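Local structure of putative Lipoprotein (Shewanella oneidensis, 3U24) at residues Asn52-Asp60 / Ala147-Ala158. The protein is of unknown function but binds zinc and calcium ions, is a probable lipoprotein, and belongs to the DUF885 family, probably related to zinc metallopeptidases. Sequence-based numbering, arbitrary orientation.
With EDO (1,2-ethanediol), chain Y; EDO (1,2-ethanediol), chain P.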
loop_
_atom_site.group_PDB
_atom_site.type_symbol
_atom_site.label_atom_id
_atom_site.label_comp_id
_atom_site.label_asym_id
_atom_site.label_seq_id
_atom_site.Cartn_x
_atom_site.Cartn_y
_atom_site.Cartn_z
ATOM N N ASN A 52 -4.304 23.778 -8.465
ATOM C CA ASN A 52 -4.052 24.276 -9.819
ATOM C C ASN A 52 -4.002 23.118 -10.801
ATOM O O ASN A 52 -2.943 22.703 -11.257
ATOM C CB ASN A 52 -2.756 25.117 -9.818
ATOM C CG ASN A 52 -2.567 25.953 -11.077
ATOM O OD1 ASN A 52 -1.612 26.701 -11.157
ATOM N ND2 ASN A 52 -3.417 25.780 -12.074
ATOM N N ASP A 53 -5.172 22.591 -11.128
ATOM C CA ASP A 53 -5.268 21.424 -11.969
ATOM C C ASP A 53 -4.807 21.716 -13.402
ATOM O O ASP A 53 -4.419 20.813 -14.131
ATOM C CB ASP A 53 -6.698 20.919 -12.008
ATOM C CG ASP A 53 -7.186 20.371 -10.669
ATOM O OD1 ASP A 53 -6.378 20.181 -9.721
ATOM O OD2 ASP A 53 -8.423 20.115 -10.578
ATOM N N GLY A 54 -4.830 22.977 -13.808
ATOM C CA GLY A 54 -4.398 23.334 -15.137
ATOM C C GLY A 54 -2.899 23.378 -15.387
ATOM O O GLY A 54 -2.470 23.632 -16.513
ATOM N N TYR A 55 -2.110 23.140 -14.348
ATOM C CA TYR A 55 -0.665 23.287 -14.409
ATOM C C TYR A 55 -0.024 21.925 -14.402
ATOM O O TYR A 55 -0.139 21.194 -13.436
ATOM C CB TYR A 55 -0.176 24.054 -13.187
ATOM C CG TYR A 55 1.299 24.334 -13.242
ATOM C CD1 TYR A 55 1.780 25.366 -14.028
ATOM C CD2 TYR A 55 2.218 23.542 -12.557
ATOM C CE1 TYR A 55 3.136 25.629 -14.120
ATOM C CE2 TYR A 55 3.586 23.795 -12.636
ATOM C CZ TYR A 55 4.026 24.845 -13.423
ATOM O OH TYR A 55 5.346 25.135 -13.544
ATOM N N LEU A 56 0.644 21.568 -15.486
ATOM C CA LEU A 56 1.370 20.308 -15.568
ATOM C C LEU A 56 2.823 20.602 -15.287
ATOM O O LEU A 56 3.449 21.317 -16.045
ATOM C CB LEU A 56 1.241 19.708 -16.961
ATOM C CG LEU A 56 1.957 18.398 -17.262
ATOM C CD1 LEU A 56 1.433 17.267 -16.400
ATOM C CD2 LEU A 56 1.836 18.082 -18.750
ATOM N N GLU A 57 3.356 20.045 -14.204
ATOM C CA GLU A 57 4.777 20.234 -13.877
ATOM C C GLU A 57 5.621 19.516 -14.910
ATOM O O GLU A 57 5.302 18.405 -15.293
ATOM C CB GLU A 57 5.121 19.694 -12.483
ATOM C CG GLU A 57 4.237 20.259 -11.368
ATOM C CD GLU A 57 3.099 19.305 -10.939
ATOM O OE1 GLU A 57 2.443 18.688 -11.822
ATOM O OE2 GLU A 57 2.855 19.174 -9.718
ATOM N N ILE A 58 6.651 20.177 -15.410
ATOM C CA ILE A 58 7.567 19.573 -16.362
ATOM C C ILE A 58 8.696 18.993 -15.519
ATOM O O ILE A 58 9.343 19.710 -14.737
ATOM C CB ILE A 58 8.083 20.590 -17.384
ATOM C CG1 ILE A 58 6.916 21.113 -18.235
ATOM C CG2 ILE A 58 9.127 19.952 -18.319
ATOM C CD1 ILE A 58 7.100 22.527 -18.754
ATOM N N PRO A 59 8.915 17.685 -15.618
ATOM C CA PRO A 59 9.889 17.061 -14.709
ATOM C C PRO A 59 11.290 17.167 -15.287
ATOM O O PRO A 59 11.857 16.196 -15.704
ATOM C CB PRO A 59 9.399 15.618 -14.644
ATOM C CG PRO A 59 8.806 15.386 -16.008
ATOM C CD PRO A 59 8.328 16.711 -16.548
ATOM N N ASP A 60 11.807 18.376 -15.359
ATOM C CA ASP A 60 13.160 18.641 -15.839
ATOM C C ASP A 60 14.047 19.069 -14.686
ATOM O O ASP A 60 13.644 19.047 -13.532
ATOM C CB ASP A 60 13.140 19.736 -16.922
ATOM C CG ASP A 60 12.531 21.056 -16.436
ATOM O OD1 ASP A 60 12.536 21.340 -15.190
ATOM O OD2 ASP A 60 12.030 21.808 -17.317
ATOM N N ALA A 147 -6.066 23.496 -20.207
ATOM C CA ALA A 147 -4.818 24.149 -19.817
ATOM C C ALA A 147 -3.714 23.125 -19.580
ATOM O O ALA A 147 -2.546 23.336 -19.957
ATOM C CB ALA A 147 -5.017 25.068 -18.565
ATOM N N ARG A 148 -4.066 22.001 -18.970
ATOM C CA ARG A 148 -3.061 20.995 -18.620
ATOM C C ARG A 148 -2.423 20.313 -19.846
ATOM O O ARG A 148 -1.308 19.794 -19.773
ATOM C CB ARG A 148 -3.682 19.970 -17.653
ATOM C CG ARG A 148 -2.716 19.031 -16.931
ATOM C CD ARG A 148 -3.455 17.959 -16.114
ATOM N NE ARG A 148 -2.522 17.171 -15.319
ATOM C CZ ARG A 148 -2.095 17.539 -14.109
ATOM N NH1 ARG A 148 -2.566 18.661 -13.520
ATOM N NH2 ARG A 148 -1.207 16.782 -13.470
HETATM N N MSE A 149 -3.155 20.275 -20.960
HETATM C CA MSE A 149 -2.619 19.721 -22.208
HETATM C C MSE A 149 -1.471 20.543 -22.858
HETATM O O MSE A 149 -0.653 19.961 -23.603
HETATM C CB MSE A 149 -3.742 19.488 -23.241
HETATM C CG MSE A 149 -4.654 18.320 -22.898
HETATM SE SE MSE A 149 -5.880 17.902 -24.379
HETATM C CE MSE A 149 -6.803 19.634 -24.448
ATOM N N GLU A 150 -1.410 21.847 -22.549
ATOM C CA GLU A 150 -0.457 22.786 -23.173
ATOM C C GLU A 150 0.917 22.195 -23.239
ATOM O O GLU A 150 1.491 22.109 -24.318
ATOM C CB GLU A 150 -0.323 24.104 -22.398
ATOM C CG GLU A 150 -1.264 25.240 -22.821
ATOM C CD GLU A 150 -1.276 26.447 -21.848
ATOM O OE1 GLU A 150 -1.865 26.327 -20.713
ATOM O OE2 GLU A 150 -0.718 27.517 -22.246
ATOM N N ASN A 151 1.414 21.752 -22.090
ATOM C CA ASN A 151 2.803 21.274 -21.962
ATOM C C ASN A 151 3.065 19.770 -22.051
ATOM O O ASN A 151 4.135 19.312 -21.685
ATOM C CB ASN A 151 3.442 21.902 -20.711
ATOM C CG ASN A 151 3.649 23.404 -20.908
ATOM O OD1 ASN A 151 4.068 23.823 -21.999
ATOM N ND2 ASN A 151 3.244 24.209 -19.948
ATOM N N ILE A 152 2.147 19.030 -22.627
ATOM C CA ILE A 152 2.388 17.613 -22.812
ATOM C C ILE A 152 3.636 17.310 -23.662
ATOM O O ILE A 152 4.386 16.402 -23.310
ATOM C CB ILE A 152 1.133 16.849 -23.330
ATOM C CG1 ILE A 152 0.114 16.750 -22.190
ATOM C CG2 ILE A 152 1.501 15.467 -23.877
ATOM C CD1 ILE A 152 -1.258 16.222 -22.557
ATOM N N PRO A 153 3.848 18.032 -24.787
ATOM C CA PRO A 153 5.095 17.738 -25.563
ATOM C C PRO A 153 6.325 17.985 -24.725
ATOM O O PRO A 153 7.282 17.198 -24.731
ATOM C CB PRO A 153 5.022 18.729 -26.719
ATOM C CG PRO A 153 3.540 18.798 -26.990
ATOM C CD PRO A 153 2.893 18.793 -25.607
ATOM N N ALA A 154 6.288 19.074 -23.974
ATOM C CA ALA A 154 7.451 19.438 -23.120
ATOM C C ALA A 154 7.719 18.407 -22.036
ATOM O O ALA A 154 8.841 18.133 -21.697
ATOM C CB ALA A 154 7.249 20.796 -22.481
ATOM N N TYR A 155 6.643 17.888 -21.464
ATOM C CA TYR A 155 6.719 16.880 -20.421
ATOM C C TYR A 155 7.483 15.677 -20.945
ATOM O O TYR A 155 8.359 15.225 -20.295
ATOM C CB TYR A 155 5.301 16.469 -20.002
ATOM C CG TYR A 155 5.237 15.414 -18.945
ATOM C CD1 TYR A 155 5.336 14.073 -19.276
ATOM C CD2 TYR A 155 5.099 15.750 -17.616
ATOM C CE1 TYR A 155 5.280 13.077 -18.287
ATOM C CE2 TYR A 155 5.048 14.766 -16.595
ATOM C CZ TYR A 155 5.136 13.435 -16.942
ATOM O OH TYR A 155 5.077 12.452 -15.965
ATOM N N TYR A 156 7.129 15.161 -22.122
ATOM C CA TYR A 156 7.800 13.982 -22.630
ATOM C C TYR A 156 9.214 14.273 -23.217
ATOM O O TYR A 156 10.087 13.401 -23.132
ATOM C CB TYR A 156 6.900 13.215 -23.615
ATOM C CG TYR A 156 5.710 12.502 -22.953
ATOM C CD1 TYR A 156 5.905 11.374 -22.193
ATOM C CD2 TYR A 156 4.407 12.965 -23.106
ATOM C CE1 TYR A 156 4.850 10.733 -21.568
ATOM C CE2 TYR A 156 3.327 12.322 -22.496
ATOM C CZ TYR A 156 3.576 11.210 -21.710
ATOM O OH TYR A 156 2.548 10.516 -21.122
ATOM N N ALA A 157 9.422 15.457 -23.805
ATOM C CA ALA A 157 10.803 15.916 -24.123
ATOM C C ALA A 157 11.699 15.906 -22.870
ATOM O O ALA A 157 12.841 15.453 -22.947
ATOM C CB ALA A 157 10.839 17.319 -24.792
ATOM N N ALA A 158 11.179 16.412 -21.744
ATOM C CA ALA A 158 11.902 16.380 -20.468
ATOM C C ALA A 158 12.214 14.923 -20.032
ATOM O O ALA A 158 13.317 14.596 -19.544
ATOM C CB ALA A 158 11.104 17.112 -19.359
HETATM C C1 EDO Y . 4.208 24.275 -24.984
HETATM O O1 EDO Y . 2.931 23.754 -25.404
HETATM C C2 EDO Y . 5.326 23.233 -24.759
HETATM O O2 EDO Y . 4.912 21.847 -24.857
HETATM C C1 EDO P . 0.808 12.738 -13.165
HETATM O O1 EDO P . 0.205 11.991 -14.236
HETATM C C2 EDO P . 1.820 13.793 -13.658
HETATM O O2 EDO P . 1.104 14.880 -14.243
HETATM O O HOH W 1 -1.582 20.112 -11.188
#
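Arg148 reaches the turn at Asn52-Tyr55 and donates from NH1 to the carbonyl oxygen of Asp53 over 2.9 Å. The bond bends moderately, 153° at the hydrogen; Asp53 O lies in the guanidinium plane, although the donor stands 34° away from the carbonyl plane. A water also accepts from NH1 and donates to Asn52 O and Tyr55 O, so one nitrogen serves three carbonyls of the turn, two of them through the water. With CG anti to the backbone N (chi1 -167°) and the chain extended to NE, the aliphatic part of Arg148 runs past Asp53 O and crosses Leu56. The backbones come close here, Arg148 CA lying 3.4 Å from Gly54 O in a CA-H...O contact. Leu56 packs at the junction of the two helices, its CD2 3.7 Å from Arg148 O and also against Ile152 CG1 and Tyr155 CB. Farther along, Pro59 CG sits over one face of the Tyr155 ring, 4.2 Å from its centroid, a CH-pi contact offset toward the rim, while Glu57 O meets the ring edge in plane. Ile58 CG2 packs 3.6 Å from Ala158 CB. An alanine in place of Arg148 would probably leave Asp53 O and the bridging water without their donor and the turn less firmly held. In the second shell, Thr42 OG1 bonds both Arg148 NH2 and Glu57 OE1; the Glu57 carboxylate, out of the guanidinium plane and too far for a salt bridge, probably adds only electrostatic attraction. Asn122 N holds Tyr155 OH; Asp53 OD2 bonds His50, a zinc ligand with Glu133. The arrangement is an irregular connection, between helices 41-47 and 61-79, laid across the break between helices 138-148 and 152-162: inter-helical loop packing in a largely helical DUF885 protein, beside a zinc site.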